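Local coordinates for protein precorrin-3 methylase (Rhodobacter capsulatus, PDB 3NUT) that probably methylates a precorrin intermediate with S-adenosyl-L-methionine as methyl donor, on the biosynthetic pathway to adenosylcobalamin, at residues Glu221-Asp224 with Met225-Val229; His178-Thr181 with Arg182-Glu185; Ser86-Pro89 with Gly90-Ala93. All coordinates share one frame; numbering follows the deposited sequence.

How the contacts relate
Contacts 1 and 3 hold S-adenosyl-L-homocysteine from segments on or next to different sheets of the tetrapyrrole methylase fold. Contact 3 follows strand 80-85 of the parallel sheet and takes the amino acid end; contact 1 runs into strand 227-231 of the mixed sheet and takes the ribose. Their centres are 18 Å apart and their nearest atoms about 8 Å, so they meet through the ligand rather than directly. Contact 2, on helix 179-190, packs against contact 1, centres 13 Å apart: F180 CE2 lies on A223 CB at 3.8 Å. The F180 side chain is about 10 Å from the ligand, and contacts 2 and 3 lie 24 Å apart between centres.

Contact 1 (Glu221-Asp224 with Met225-Val229); sequences EMAD and MRTVV. With SAH (S-adenosyl-L-homocysteine), chain E.
D224 and T227 meet through their polar side chains, which cross at roughly a right angle. T227 OG1 donates to D224 OD1 at 2.8 Å, arriving from above the carboxylate, 61° out of its plane. The same oxygen accepts R226 N at 3.1 Å, on the anti side and much closer to the plane. With chi1 at 41°, the D224 carboxylate is folded back over its own main chain, which brings OD1 to the R226 amide and the T227 hydroxyl. Aspartate oxygen to the amide two residues on is an Asx turn, here laid over the type I beta turn D224-T227 that leads into strand 227-231. An alanine in place of D224 takes away the oxygen that accepts both bonds and would probably leave the T227 hydroxyl and the R226 amide without their mate and the turn less firmly set. The apolar contacts use the other branch of T227: CG2 packs on A223 CA at 4.1 Å; separately, V229 CG2 meets A223 CB at 4.1 Å. On the ligand, the ribose O2' donates to T227 O at 2.5 Å, while M225, bent at chi2 and chi3, brings CE to 3.3 Å from the ribose O3'.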
loop_
_atom_site.group_PDB
_atom_site.type_symbol
_atom_site.label_atom_id
_atom_site.label_comp_id
_atom_site.label_asym_id
_atom_site.label_seq_id
_atom_site.Cartn_x
_atom_site.Cartn_y
_atom_site.Cartn_z
ATOM N N GLU A 221 4.650 1.743 25.037
ATOM C CA GLU A 221 3.270 1.526 25.459
ATOM C C GLU A 221 2.290 2.474 24.742
ATOM O O GLU A 221 1.086 2.468 25.022
ATOM C CB GLU A 221 3.143 1.594 26.993
ATOM C CG GLU A 221 3.195 3.000 27.618
ATOM C CD GLU A 221 4.614 3.533 27.796
ATOM O OE1 GLU A 221 5.581 2.790 27.490
ATOM O OE2 GLU A 221 4.757 4.705 28.237
ATOM N N MET A 222 2.824 3.274 23.815
ATOM C CA MET A 222 2.009 4.102 22.924
ATOM C C MET A 222 1.379 3.283 21.802
ATOM O O MET A 222 0.367 3.688 21.244
ATOM C CB MET A 222 2.823 5.249 22.351
ATOM C CG MET A 222 3.045 6.323 23.355
ATOM S SD MET A 222 3.985 7.691 22.701
ATOM C CE MET A 222 3.948 8.772 24.145
ATOM N N ALA A 223 1.986 2.137 21.497
ATOM C CA ALA A 223 1.454 1.190 20.536
ATOM C C ALA A 223 0.756 0.014 21.238
ATOM O O ALA A 223 1.144 -0.356 22.340
ATOM C CB ALA A 223 2.583 0.675 19.654
ATOM N N ASP A 224 -0.288 -0.538 20.609
ATOM C CA ASP A 224 -0.803 -1.890 20.926
ATOM C C ASP A 224 -1.007 -2.663 19.629
ATOM O O ASP A 224 -0.524 -2.235 18.585
ATOM C CB ASP A 224 -2.079 -1.873 21.778
ATOM C CG ASP A 224 -3.061 -0.793 21.366
ATOM O OD1 ASP A 224 -3.499 -0.773 20.193
ATOM O OD2 ASP A 224 -3.409 0.036 22.233
ATOM N N MET A 225 -1.700 -3.798 19.685
ATOM C CA MET A 225 -1.932 -4.605 18.469
ATOM C C MET A 225 -2.997 -4.041 17.535
ATOM O O MET A 225 -3.181 -4.530 16.437
ATOM C CB MET A 225 -2.204 -6.082 18.806
ATOM C CG MET A 225 -0.904 -6.869 19.028
ATOM S SD MET A 225 0.400 -6.366 17.842
ATOM C CE MET A 225 0.065 -7.552 16.523
ATOM N N ARG A 226 -3.663 -2.985 17.989
ATOM C CA ARG A 226 -4.686 -2.264 17.239
ATOM C C ARG A 226 -4.060 -1.048 16.521
ATOM O O ARG A 226 -4.760 -0.100 16.124
ATOM C CB ARG A 226 -5.758 -1.806 18.247
ATOM C CG ARG A 226 -7.166 -1.604 17.710
ATOM C CD ARG A 226 -7.989 -2.899 17.550
ATOM N NE ARG A 226 -9.123 -2.652 16.648
ATOM C CZ ARG A 226 -9.091 -2.748 15.310
ATOM N NH1 ARG A 226 -7.987 -3.128 14.660
ATOM N NH2 ARG A 226 -10.192 -2.471 14.618
ATOM N N THR A 227 -2.737 -1.074 16.358
ATOM C CA THR A 227 -1.975 0.136 16.025
ATOM C C THR A 227 -0.973 -0.135 14.920
ATOM O O THR A 227 -0.385 -1.212 14.845
ATOM C CB THR A 227 -1.254 0.679 17.293
ATOM O OG1 THR A 227 -2.237 0.915 18.299
ATOM C CG2 THR A 227 -0.484 1.980 17.051
ATOM N N VAL A 228 -0.820 0.850 14.043
ATOM C CA VAL A 228 0.220 0.835 13.051
ATOM C C VAL A 228 1.036 2.113 13.292
ATOM O O VAL A 228 0.477 3.187 13.552
ATOM C CB VAL A 228 -0.354 0.697 11.596
ATOM C CG1 VAL A 228 -1.207 1.895 11.197
ATOM C CG2 VAL A 228 0.767 0.497 10.580
ATOM N N VAL A 229 2.349 1.990 13.228
ATOM C CA VAL A 229 3.228 3.081 13.628
ATOM C C VAL A 229 3.944 3.628 12.398
ATOM O O VAL A 229 4.644 2.895 11.677
ATOM C CB VAL A 229 4.247 2.622 14.723
ATOM C CG1 VAL A 229 5.198 3.769 15.126
ATOM C CG2 VAL A 229 3.525 2.033 15.942
HETATM N N SAH E . -2.951 -7.582 5.718
HETATM C CA SAH E . -2.982 -6.535 6.785
HETATM C CB SAH E . -1.765 -6.663 7.714
HETATM C CG SAH E . -1.908 -7.853 8.663
HETATM S SD SAH E . -0.875 -7.735 10.105
HETATM C C SAH E . -2.952 -5.239 6.062
HETATM O O SAH E . -2.692 -5.331 4.870
HETATM O OXT SAH E . -3.163 -4.123 6.576
HETATM C "C5'" SAH E . -1.967 -6.978 11.287
HETATM C "C4'" SAH E . -1.411 -5.626 11.777
HETATM O "O4'" SAH E . -1.787 -4.599 10.850
HETATM C "C3'" SAH E . -1.907 -5.129 13.143
HETATM O "O3'" SAH E . -1.087 -5.528 14.251
HETATM C "C2'" SAH E . -1.835 -3.623 13.009
HETATM O "O2'" SAH E . -0.490 -3.131 13.191
HETATM C "C1'" SAH E . -2.184 -3.410 11.549
HETATM N N9 SAH E . -3.627 -3.122 11.366
HETATM C C8 SAH E . -4.543 -3.905 10.762
HETATM N N7 SAH E . -5.766 -3.291 10.770
HETATM C C5 SAH E . -5.641 -2.090 11.388
HETATM C C6 SAH E . -6.519 -0.930 11.736
HETATM N N6 SAH E . -7.842 -0.907 11.430
HETATM N N1 SAH E . -5.970 0.125 12.390
HETATM C C2 SAH E . -4.661 0.139 12.717
HETATM N N3 SAH E . -3.815 -0.879 12.430
HETATM C C4 SAH E . -4.232 -1.998 11.784
#

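Contact 2 (His178-Thr181 with Arg182-Glu185); sequences HQFT and RVLE
R182 lies against the preceding turn with its aliphatic part: CB is 3.2 Å from Q179 O, as the helix geometry places it, and CG is 3.3 Å from H178 O. A chi1 of -52° lays CG back toward the H178 carbonyl. The chain then bends at chi2 and chi3, and the guanidinium makes a cation-pi contact with F149 of helix 149-161.

V183 comes next. Its amide donates to Q179 O at 3.0 Å, the ordinary i to i+4 bond of an alpha helix. Its CG2 stays beside the same carbonyl, while CB approaches F180 CD1 obliquely at 4.3 Å. Beyond the segment V183 touches L156 of helix 149-161, and the amide nitrogen NE2 of Q179 bonds to L142 O, so this side of the helix faces helix 149-161 and the loop at L142.

L184 continues the pattern: L184 N reaches F180 O at 3.1 Å. Its side chain rises over one face of the F180 ring, with CG offset toward the rim and CD1 4.1 Å from CE2. The F180 side chain also touches L142 and P220; through P220 the ring lies between the helix and the loop ahead of strand 227-231.

E185 closes the segment with E185 N on T181 O at 3.2 Å, and its CB passes near that oxygen.

Three successive main-chain bonds thus satisfy the carbonyls of Q179, F180 and T181, while the side-chain contacts across the turn are largely dispersive. This is an amphipathic helix: V183 and L184 are buried with the F180 ring, and T181, R182 and E185 remain on the exposed side.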
loop_
_atom_site.group_PDB
_atom_site.type_symbol
_atom_site.label_atom_id
_atom_site.label_comp_id
_atom_site.label_asym_id
_atom_site.label_seq_id
_atom_site.Cartn_x
_atom_site.Cartn_y
_atom_site.Cartn_z
ATOM N N HIS A 178 9.283 -7.225 24.819
ATOM C CA HIS A 178 10.289 -6.157 24.910
ATOM C C HIS A 178 10.985 -5.886 23.569
ATOM O O HIS A 178 12.140 -5.436 23.539
ATOM C CB HIS A 178 11.335 -6.479 25.993
ATOM C CG HIS A 178 10.751 -6.978 27.283
ATOM N ND1 HIS A 178 9.930 -6.207 28.081
ATOM C CD2 HIS A 178 10.881 -8.170 27.918
ATOM C CE1 HIS A 178 9.568 -6.909 29.144
ATOM N NE2 HIS A 178 10.131 -8.103 29.070
ATOM N N GLN A 179 10.289 -6.144 22.460
ATOM C CA GLN A 179 10.906 -5.996 21.130
ATOM C C GLN A 179 10.766 -4.593 20.530
ATOM O O GLN A 179 11.717 -4.059 19.961
ATOM C CB GLN A 179 10.388 -7.061 20.163
ATOM C CG GLN A 179 11.183 -7.179 18.882
ATOM C CD GLN A 179 11.150 -8.589 18.342
ATOM O OE1 GLN A 179 11.867 -9.474 18.832
ATOM N NE2 GLN A 179 10.307 -8.820 17.335
ATOM N N PHE A 180 9.580 -4.007 20.662
ATOM C CA PHE A 180 9.309 -2.650 20.192
ATOM C C PHE A 180 10.130 -1.598 20.949
ATOM O O PHE A 180 10.455 -0.542 20.401
ATOM C CB PHE A 180 7.818 -2.350 20.323
ATOM C CG PHE A 180 7.409 -1.011 19.764
ATOM C CD1 PHE A 180 7.719 -0.660 18.456
ATOM C CD2 PHE A 180 6.690 -0.113 20.540
ATOM C CE1 PHE A 180 7.332 0.574 17.935
ATOM C CE2 PHE A 180 6.304 1.126 20.027
ATOM C CZ PHE A 180 6.624 1.467 18.719
ATOM N N THR A 181 10.443 -1.895 22.213
ATOM C CA THR A 181 11.395 -1.112 22.999
ATOM C C THR A 181 12.757 -1.105 22.304
ATOM O O THR A 181 13.363 -0.041 22.178
ATOM C CB THR A 181 11.545 -1.676 24.431
ATOM O OG1 THR A 181 10.257 -1.768 25.050
ATOM C CG2 THR A 181 12.481 -0.790 25.295
ATOM N N ARG A 182 13.229 -2.274 21.847
ATOM C CA ARG A 182 14.476 -2.348 21.067
ATOM C C ARG A 182 14.382 -1.477 19.808
ATOM O O ARG A 182 15.289 -0.690 19.532
ATOM C CB ARG A 182 14.849 -3.781 20.667
ATOM C CG ARG A 182 14.902 -4.826 21.783
ATOM C CD ARG A 182 16.333 -5.116 22.287
ATOM N NE ARG A 182 17.177 -5.985 21.440
ATOM C CZ ARG A 182 17.139 -7.324 21.424
ATOM N NH1 ARG A 182 16.272 -7.984 22.186
ATOM N NH2 ARG A 182 17.958 -8.014 20.634
ATOM N N VAL A 183 13.276 -1.604 19.068
ATOM C CA VAL A 183 13.062 -0.842 17.829
ATOM C C VAL A 183 13.159 0.677 18.001
ATOM O O VAL A 183 13.772 1.350 17.171
ATOM C CB VAL A 183 11.716 -1.232 17.127
ATOM C CG1 VAL A 183 11.324 -0.212 16.059
ATOM C CG2 VAL A 183 11.807 -2.637 16.519
ATOM N N LEU A 184 12.557 1.216 19.061
ATOM C CA LEU A 184 12.705 2.643 19.399
ATOM C C LEU A 184 14.160 3.034 19.715
ATOM O O LEU A 184 14.608 4.138 19.374
ATOM C CB LEU A 184 11.800 3.017 20.573
ATOM C CG LEU A 184 10.295 3.004 20.315
ATOM C CD1 LEU A 184 9.538 3.100 21.609
ATOM C CD2 LEU A 184 9.886 4.139 19.369
ATOM N N GLU A 185 14.877 2.125 20.376
ATOM C CA GLU A 185 16.279 2.333 20.725
ATOM C C GLU A 185 17.079 2.434 19.441
ATOM O O GLU A 185 17.817 3.407 19.244
ATOM C CB GLU A 185 16.812 1.192 21.629
ATOM C CG GLU A 185 18.167 1.477 22.322
ATOM C CD GLU A 185 18.882 0.214 22.827
ATOM O OE1 GLU A 185 19.246 0.173 24.024
ATOM O OE2 GLU A 185 19.084 -0.740 22.033
#

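Contact 3 (Ser86-Pro89 with Gly90-Ala93); sequences SGDP and GVFA. With SAH (S-adenosyl-L-homocysteine), chain E.
D88 and V91 cross at about a right angle, V91 CG2 packing against D88 CB at 3.9 Å. A chi1 of -177° sends the D88 carboxylate away from its own amide toward G90, where OD2 takes G90 N at 2.8 Å, on the anti side and 26° out of the carboxylate plane. This is an Asx turn over the type I beta turn D88-V91, whose own bond, V91 N to D88 O, is weak. The other oxygen, OD1, accepts from G118 N, so the carboxylate is held from two directions; L123 of the second subunit packs on both D88 and V91. A93 CB points back at the turn, 3.4 Å from P89 O. A water also bonds to P89 O.

The backbone so shaped faces the amino acid end of S-adenosyl-L-homocysteine. D88 N donates to the ligand O at 2.9 Å, and G87 passes so close to the ligand carboxylate carbon that a CB there would clash with it. The ligand N donates to V91 O at 2.8 Å as well as to D88 O and S86 O. Three carbonyls around one nitrogen suit a protonated amino group, which is probably what this loop recognises.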
loop_
_atom_site.group_PDB
_atom_site.type_symbol
_atom_site.label_atom_id
_atom_site.label_comp_id
_atom_site.label_asym_id
_atom_site.label_seq_id
_atom_site.Cartn_x
_atom_site.Cartn_y
_atom_site.Cartn_z
ATOM N N SER A 86 -7.625 -9.212 6.781
ATOM C CA SER A 86 -7.838 -7.775 6.943
ATOM C C SER A 86 -6.875 -7.068 5.986
ATOM O O SER A 86 -5.895 -7.677 5.533
ATOM C CB SER A 86 -7.629 -7.333 8.406
ATOM O OG SER A 86 -6.269 -7.489 8.751
ATOM N N GLY A 87 -7.162 -5.809 5.672
ATOM C CA GLY A 87 -6.263 -5.005 4.857
ATOM C C GLY A 87 -6.131 -5.572 3.456
ATOM O O GLY A 87 -7.141 -5.926 2.818
ATOM N N ASP A 88 -4.893 -5.648 2.980
ATOM C CA ASP A 88 -4.582 -6.265 1.695
ATOM C C ASP A 88 -4.030 -7.654 2.000
ATOM O O ASP A 88 -3.321 -7.806 2.964
ATOM C CB ASP A 88 -3.560 -5.414 0.942
ATOM C CG ASP A 88 -3.243 -5.955 -0.437
ATOM O OD1 ASP A 88 -3.798 -5.425 -1.434
ATOM O OD2 ASP A 88 -2.447 -6.926 -0.524
ATOM N N PRO A 89 -4.372 -8.675 1.179
ATOM C CA PRO A 89 -3.919 -10.053 1.514
ATOM C C PRO A 89 -2.457 -10.369 1.180
ATOM O O PRO A 89 -1.933 -11.430 1.578
ATOM C CB PRO A 89 -4.867 -10.950 0.696
ATOM C CG PRO A 89 -5.291 -10.122 -0.448
ATOM C CD PRO A 89 -5.239 -8.650 -0.013
ATOM N N GLY A 90 -1.806 -9.453 0.469
ATOM C CA GLY A 90 -0.405 -9.593 0.106
ATOM C C GLY A 90 0.507 -8.863 1.080
ATOM O O GLY A 90 1.725 -8.735 0.850
ATOM N N VAL A 91 -0.075 -8.385 2.176
ATOM C CA VAL A 91 0.671 -7.589 3.141
ATOM C C VAL A 91 0.674 -8.301 4.504
ATOM O O VAL A 91 -0.288 -8.194 5.293
ATOM C CB VAL A 91 0.136 -6.123 3.206
ATOM C CG1 VAL A 91 0.932 -5.295 4.227
ATOM C CG2 VAL A 91 0.211 -5.456 1.837
ATOM N N PHE A 92 1.747 -9.049 4.767
ATOM C CA PHE A 92 1.874 -9.829 6.022
ATOM C C PHE A 92 0.577 -10.572 6.318
ATOM O O PHE A 92 -0.029 -10.369 7.372
ATOM C CB PHE A 92 2.259 -8.912 7.197
ATOM C CG PHE A 92 3.446 -8.051 6.896
ATOM C CD1 PHE A 92 4.651 -8.634 6.450
ATOM C CD2 PHE A 92 3.370 -6.666 7.035
ATOM C CE1 PHE A 92 5.749 -7.847 6.138
ATOM C CE2 PHE A 92 4.470 -5.863 6.733
ATOM C CZ PHE A 92 5.661 -6.452 6.272
ATOM N N ALA A 93 0.145 -11.407 5.364
ATOM C CA ALA A 93 -1.202 -11.990 5.385
ATOM C C ALA A 93 -1.269 -13.280 4.596
ATOM O O ALA A 93 -0.247 -13.913 4.366
ATOM C CB ALA A 93 -2.262 -10.955 4.906
HETATM N N SAH E . -2.951 -7.582 5.718
HETATM C CA SAH E . -2.982 -6.535 6.785
HETATM C CB SAH E . -1.765 -6.663 7.714
HETATM C CG SAH E . -1.908 -7.853 8.663
HETATM S SD SAH E . -0.875 -7.735 10.105
HETATM C C SAH E . -2.952 -5.239 6.062
HETATM O O SAH E . -2.692 -5.331 4.870
HETATM O OXT SAH E . -3.163 -4.123 6.576
HETATM C "C5'" SAH E . -1.967 -6.978 11.287
HETATM C "C4'" SAH E . -1.411 -5.626 11.777
HETATM O "O4'" SAH E . -1.787 -4.599 10.850
HETATM C "C3'" SAH E . -1.907 -5.129 13.143
HETATM O "O3'" SAH E . -1.087 -5.528 14.251
HETATM C "C2'" SAH E . -1.835 -3.623 13.009
HETATM O "O2'" SAH E . -0.490 -3.131 13.191
HETATM C "C1'" SAH E . -2.184 -3.410 11.549
HETATM N N9 SAH E . -3.627 -3.122 11.366
HETATM C C8 SAH E . -4.543 -3.905 10.762
HETATM N N7 SAH E . -5.766 -3.291 10.770
HETATM C C5 SAH E . -5.641 -2.090 11.388
HETATM C C6 SAH E . -6.519 -0.930 11.736
HETATM N N6 SAH E . -7.842 -0.907 11.430
HETATM N N1 SAH E . -5.970 0.125 12.390
HETATM C C2 SAH E . -4.661 0.139 12.717
HETATM N N3 SAH E . -3.815 -0.879 12.430
HETATM C C4 SAH E . -4.232 -1.998 11.784
HETATM O O HOH W 1 0.941 -12.125 1.654
#